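Local coordinates for protein - conserved hypothetical (Bacillus anthracis, PDB 4LES) that is of unknown function, a conserved bacterial protein built largely of antiparallel beta strands, at residues D77-K82 with K120-E125; A130-V135 with K175-V180. All coordinates share one frame; numbering follows the deposited sequence. Where two conformers were deposited one is given.

Interaction 1: D77-K82 with K120-E125. With EOH (ethanol), chain D.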
# COMPACT_ATOMS: atom_id res chain seq x y z
N ASP A 77 4.57 2.96 -12.80
CA ASP A 77 5.59 1.96 -12.56
C ASP A 77 6.92 2.72 -12.32
O ASP A 77 7.22 3.68 -13.02
CB ASP A 77 5.63 1.00 -13.77
CG ASP A 77 6.44 -0.26 -13.53
OD1 ASP A 77 7.09 -0.39 -12.46
OD2 ASP A 77 6.43 -1.14 -14.44
N PHE A 78 7.65 2.31 -11.29
CA PHE A 78 8.87 2.95 -10.89
C PHE A 78 9.98 1.94 -10.92
O PHE A 78 9.90 0.88 -10.28
CB PHE A 78 8.73 3.49 -9.48
CG PHE A 78 7.59 4.45 -9.32
CD1 PHE A 78 6.33 3.99 -8.99
CD2 PHE A 78 7.78 5.79 -9.47
CE1 PHE A 78 5.27 4.86 -8.82
CE2 PHE A 78 6.73 6.68 -9.30
CZ PHE A 78 5.47 6.20 -8.98
N HIS A 79 11.02 2.28 -11.65
CA HIS A 79 12.14 1.40 -11.83
C HIS A 79 13.21 1.50 -10.73
O HIS A 79 13.64 2.59 -10.37
CB HIS A 79 12.78 1.70 -13.16
CG HIS A 79 13.95 0.85 -13.45
ND1 HIS A 79 13.83 -0.44 -13.91
CD2 HIS A 79 15.28 1.10 -13.32
CE1 HIS A 79 15.04 -0.96 -14.05
NE2 HIS A 79 15.93 -0.04 -13.71
N THR A 80 13.62 0.34 -10.22
CA THR A 80 14.71 0.24 -9.25
C THR A 80 15.61 -0.81 -9.85
O THR A 80 15.20 -1.53 -10.78
CB THR A 80 14.24 -0.14 -7.81
OG1 THR A 80 13.82 -1.52 -7.76
CG2 THR A 80 13.14 0.77 -7.35
N PRO A 81 16.85 -0.90 -9.35
CA PRO A 81 17.80 -1.85 -9.95
C PRO A 81 17.31 -3.29 -10.06
O PRO A 81 17.49 -3.92 -11.09
CB PRO A 81 19.02 -1.76 -9.02
CG PRO A 81 18.91 -0.40 -8.38
CD PRO A 81 17.44 -0.15 -8.23
N LYS A 82 16.67 -3.81 -9.02
CA LYS A 82 16.24 -5.22 -9.04
C LYS A 82 14.77 -5.44 -9.34
O LYS A 82 14.40 -6.50 -9.84
CB LYS A 82 16.58 -5.86 -7.70
CG LYS A 82 18.06 -5.91 -7.37
CD LYS A 82 18.27 -6.36 -5.93
CE LYS A 82 19.73 -6.65 -5.63
NZ LYS A 82 19.90 -7.12 -4.23
N LYS A 120 7.93 -6.41 -9.28
CA LYS A 120 8.28 -7.42 -10.25
C LYS A 120 9.80 -7.56 -10.28
O LYS A 120 10.51 -6.58 -10.41
CB LYS A 120 7.77 -6.99 -11.63
CG LYS A 120 7.95 -7.97 -12.78
CD LYS A 120 7.32 -7.36 -14.04
CE LYS A 120 6.84 -8.37 -15.06
NZ LYS A 120 7.92 -8.99 -15.86
N ASN A 121 10.30 -8.77 -10.14
CA ASN A 121 11.72 -9.03 -10.18
C ASN A 121 12.09 -8.89 -11.64
O ASN A 121 11.62 -9.67 -12.46
CB ASN A 121 12.01 -10.45 -9.67
CG ASN A 121 13.48 -10.86 -9.82
OD1 ASN A 121 14.34 -10.07 -10.27
ND2 ASN A 121 13.77 -12.10 -9.46
N ILE A 122 12.90 -7.89 -11.97
CA ILE A 122 13.30 -7.68 -13.36
C ILE A 122 14.71 -8.18 -13.65
O ILE A 122 15.26 -7.87 -14.70
CB ILE A 122 13.20 -6.21 -13.77
CG1 ILE A 122 14.00 -5.33 -12.80
CG2 ILE A 122 11.75 -5.77 -13.80
CD1 ILE A 122 14.27 -3.95 -13.33
N THR A 123 15.27 -8.96 -12.73
CA THR A 123 16.61 -9.55 -12.91
C THR A 123 16.41 -10.99 -13.42
O THR A 123 15.28 -11.49 -13.49
CB THR A 123 17.46 -9.57 -11.61
OG1 THR A 123 16.92 -10.50 -10.64
CG2 THR A 123 17.54 -8.16 -11.00
N SER A 124 17.50 -11.65 -13.75
CA SER A 124 17.45 -13.01 -14.29
C SER A 124 17.67 -14.05 -13.21
O SER A 124 17.77 -15.24 -13.50
CB SER A 124 18.50 -13.16 -15.38
OG SER A 124 19.77 -12.78 -14.87
N GLU A 125 17.76 -13.60 -11.96
CA GLU A 125 17.92 -14.51 -10.82
C GLU A 125 16.85 -14.30 -9.78
O GLU A 125 16.26 -13.23 -9.71
CB GLU A 125 19.26 -14.29 -10.14
CG GLU A 125 20.39 -15.04 -10.80
CD GLU A 125 21.70 -14.77 -10.10
OE1 GLU A 125 21.88 -13.62 -9.63
OE2 GLU A 125 22.53 -15.70 -10.02
C1 EOH D . 7.42 -3.99 -16.40
C2 EOH D . 8.55 -4.90 -16.84
O EOH D . 7.57 -3.64 -15.02
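The side-chain oxygen OD1 of Asn121, which lies beside Lys82 O, is gripped twice from within its own turn by Thr123. The hydroxyl OG1 of Thr123 donates to Asn121 OD1 over 2.6 Å, in the carbonyl plane on a lone pair. Thr123 N reaches the same OD1 over 2.9 Å from above that plane, the bond of an Asx turn that ends strand 110-121. Asn121 ND2 uses the other half of the amide, donating almost straight to Glu125 O at 2.7 Å (N-H...O 173°), with that oxygen lying in the amide plane; it also reaches Leu169 O. The side chain, with CG anti to the backbone N (chi1 174°), is thus fixed in rotation at both ends of its amide.

Across the contact, Ile122 N donates to Lys82 O at 3.0 Å. Because Lys120 pairs with Asp84 through the backbone, this bond carries the antiparallel pairing of strands 83-96 and 110-121 one step into the loops. The nearby His79 ring is held elsewhere, through ND1 to Asp84 OD1. Near the end of strand 69-79, an ethanol, probably from the crystallisation liquor, has its hydroxyl within hydrogen-bonding distance of two carboxylates, 2.8 Å from Asp77 OD2 in one of that residue's two conformers and close to Asp84 OD2 as well; its single proton can serve one at a time. The aliphatic part of Lys120 flanks it. Beside the Ile122 N-Lys82 O bond, the Thr123 methyl CG2 rests 4.1 Å from Lys82 CB.

Interaction 2: A130-V135 with K175-V180; sequences AFLPSV and KRQNKV
Gln177 reaches from the break in strand 174-184 toward the loop that leads into strand 135-139, meeting Leu132, Pro133 and Val135. From CB, a chi1 of 43° sets CG between the backbone N and the carbonyl carbon, and the extended chain beyond carries the amide across to the loop. The carboxamide carbon CD comes to 4.1 Å from Leu132 CD1, the two side chains approaching from opposite directions. At the tip the two branches part: OE1 lies 3.6 Å from the methyl Leu132 CD2, whereas NE2 makes a weak hydrogen bond of 3.4 Å to Pro133 O and lies 4.0 Å from Val135 CG2.

On one flank, Lys175 CG packs against Leu132 CD1, its chain crossing the leucine at about a right angle. On the other, Lys179 lays its CE 3.3 Å from Val135 O, and a water accepts from Val135 N at 2.7 Å and, weakly, from Lys179 NZ. Pro133 and Val135 also rest on Val85 of strand 83-96. Gln177 OE1 is buried without a polar partner in the model, which is consistent with a contact held mainly by aliphatic packing, with one long bond and a water supplying the polar part.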
# COMPACT_ATOMS: atom_id res chain seq x y z
N ALA A 130 12.88 -9.65 0.91
CA ALA A 130 13.45 -8.64 1.80
C ALA A 130 14.03 -7.45 1.03
O ALA A 130 14.09 -6.34 1.56
CB ALA A 130 14.52 -9.26 2.69
N PHE A 131 14.47 -7.67 -0.20
CA PHE A 131 15.01 -6.56 -0.98
C PHE A 131 13.95 -5.78 -1.75
O PHE A 131 14.29 -4.87 -2.45
CB PHE A 131 16.11 -7.04 -1.91
CG PHE A 131 17.29 -7.67 -1.20
CD1 PHE A 131 17.85 -7.07 -0.06
CD2 PHE A 131 17.89 -8.80 -1.70
CE1 PHE A 131 18.95 -7.62 0.58
CE2 PHE A 131 19.01 -9.35 -1.07
CZ PHE A 131 19.54 -8.77 0.08
N LEU A 132 12.67 -6.13 -1.64
CA LEU A 132 11.64 -5.31 -2.32
C LEU A 132 11.75 -3.86 -1.88
O LEU A 132 11.90 -3.60 -0.71
CB LEU A 132 10.24 -5.80 -2.04
CG LEU A 132 9.67 -6.84 -3.00
CD1 LEU A 132 8.30 -7.30 -2.49
CD2 LEU A 132 9.52 -6.25 -4.39
N PRO A 133 11.68 -2.91 -2.83
CA PRO A 133 11.80 -1.54 -2.40
C PRO A 133 10.70 -1.08 -1.46
O PRO A 133 9.57 -1.53 -1.54
CB PRO A 133 11.70 -0.76 -3.71
CG PRO A 133 12.18 -1.70 -4.76
CD PRO A 133 11.68 -3.04 -4.29
N SER A 134 11.05 -0.14 -0.58
CA SER A 134 10.09 0.46 0.31
C SER A 134 9.04 1.28 -0.46
O SER A 134 9.35 1.93 -1.48
CB SER A 134 10.82 1.41 1.25
OG SER A 134 11.46 2.44 0.50
N VAL A 135 7.81 1.24 0.01
CA VAL A 135 6.73 2.05 -0.54
C VAL A 135 6.09 2.64 0.69
O VAL A 135 5.51 1.92 1.49
CB VAL A 135 5.69 1.21 -1.34
CG1 VAL A 135 4.54 2.09 -1.81
CG2 VAL A 135 6.34 0.51 -2.54
N LYS A 175 4.90 -9.67 -7.11
CA LYS A 175 4.42 -9.86 -5.75
C LYS A 175 3.66 -8.64 -5.24
O LYS A 175 4.19 -7.52 -5.25
CB LYS A 175 5.62 -10.20 -4.87
CG LYS A 175 5.50 -9.88 -3.39
CD LYS A 175 4.38 -10.62 -2.64
CE LYS A 175 4.43 -10.25 -1.15
NZ LYS A 175 3.11 -10.29 -0.46
N ARG A 176 2.42 -8.84 -4.81
CA ARG A 176 1.61 -7.75 -4.27
C ARG A 176 2.23 -7.25 -2.99
O ARG A 176 2.79 -8.01 -2.24
CB ARG A 176 0.18 -8.19 -3.98
CG ARG A 176 -0.71 -8.49 -5.18
CD ARG A 176 -0.75 -7.38 -6.24
NE ARG A 176 -1.03 -6.02 -5.72
CZ ARG A 176 -2.22 -5.40 -5.71
NH1 ARG A 176 -3.32 -5.97 -6.18
NH2 ARG A 176 -2.30 -4.17 -5.21
N GLN A 177 2.17 -5.94 -2.78
CA GLN A 177 2.72 -5.32 -1.56
C GLN A 177 1.80 -4.18 -1.13
O GLN A 177 2.17 -2.99 -1.15
CB GLN A 177 4.23 -4.93 -1.66
CG GLN A 177 4.76 -4.26 -2.93
CD GLN A 177 6.25 -3.78 -2.85
OE1 GLN A 177 6.99 -3.79 -3.84
NE2 GLN A 177 6.67 -3.36 -1.66
N ASN A 178 0.59 -4.57 -0.74
CA ASN A 178 -0.39 -3.62 -0.24
C ASN A 178 -0.03 -3.13 1.16
O ASN A 178 0.35 -3.92 1.98
CB ASN A 178 -1.78 -4.25 -0.24
CG ASN A 178 -2.27 -4.54 -1.65
OD1 ASN A 178 -1.95 -3.83 -2.59
ND2 ASN A 178 -3.01 -5.60 -1.80
N LYS A 179 -0.10 -1.83 1.40
CA LYS A 179 0.15 -1.29 2.74
C LYS A 179 -1.14 -0.66 3.24
O LYS A 179 -1.88 -0.05 2.45
CB LYS A 179 1.17 -0.14 2.70
CG LYS A 179 2.38 -0.34 1.84
CD LYS A 179 3.28 -1.41 2.38
CE LYS A 179 4.61 -1.28 1.65
NZ LYS A 179 5.41 -2.51 1.74
N VAL A 180 -1.39 -0.77 4.53
CA VAL A 180 -2.57 -0.17 5.12
C VAL A 180 -2.18 0.65 6.34
O VAL A 180 -1.56 0.13 7.28
CB VAL A 180 -3.64 -1.22 5.48
CG1 VAL A 180 -4.87 -0.55 6.08
CG2 VAL A 180 -4.01 -2.03 4.25
O HOH W 1 7.55 -0.10 2.38

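From the N terminus, segment 77-82 covers the end of strand 69-79 and the short turn 80-82 into strand 83-96, and interaction 1 closes when the chain has run out along strand 110-121 and reached 120-125, a span made mostly of strand. Only then does interaction 2 open at 130-135; it closes at 175-180 after an excursion that holds helix 149-158. The two loops therefore stand in series, neither nested nor crossed. Both reach the same four-stranded sheet, where strands 110-121 and 174-184 are neighbours, and interaction 2 also brings in the start of strand 135-139. They meet directly: Thr80 OG1 packs on Pro133 CG, and Lys82 makes a cation-pi contact with Phe131.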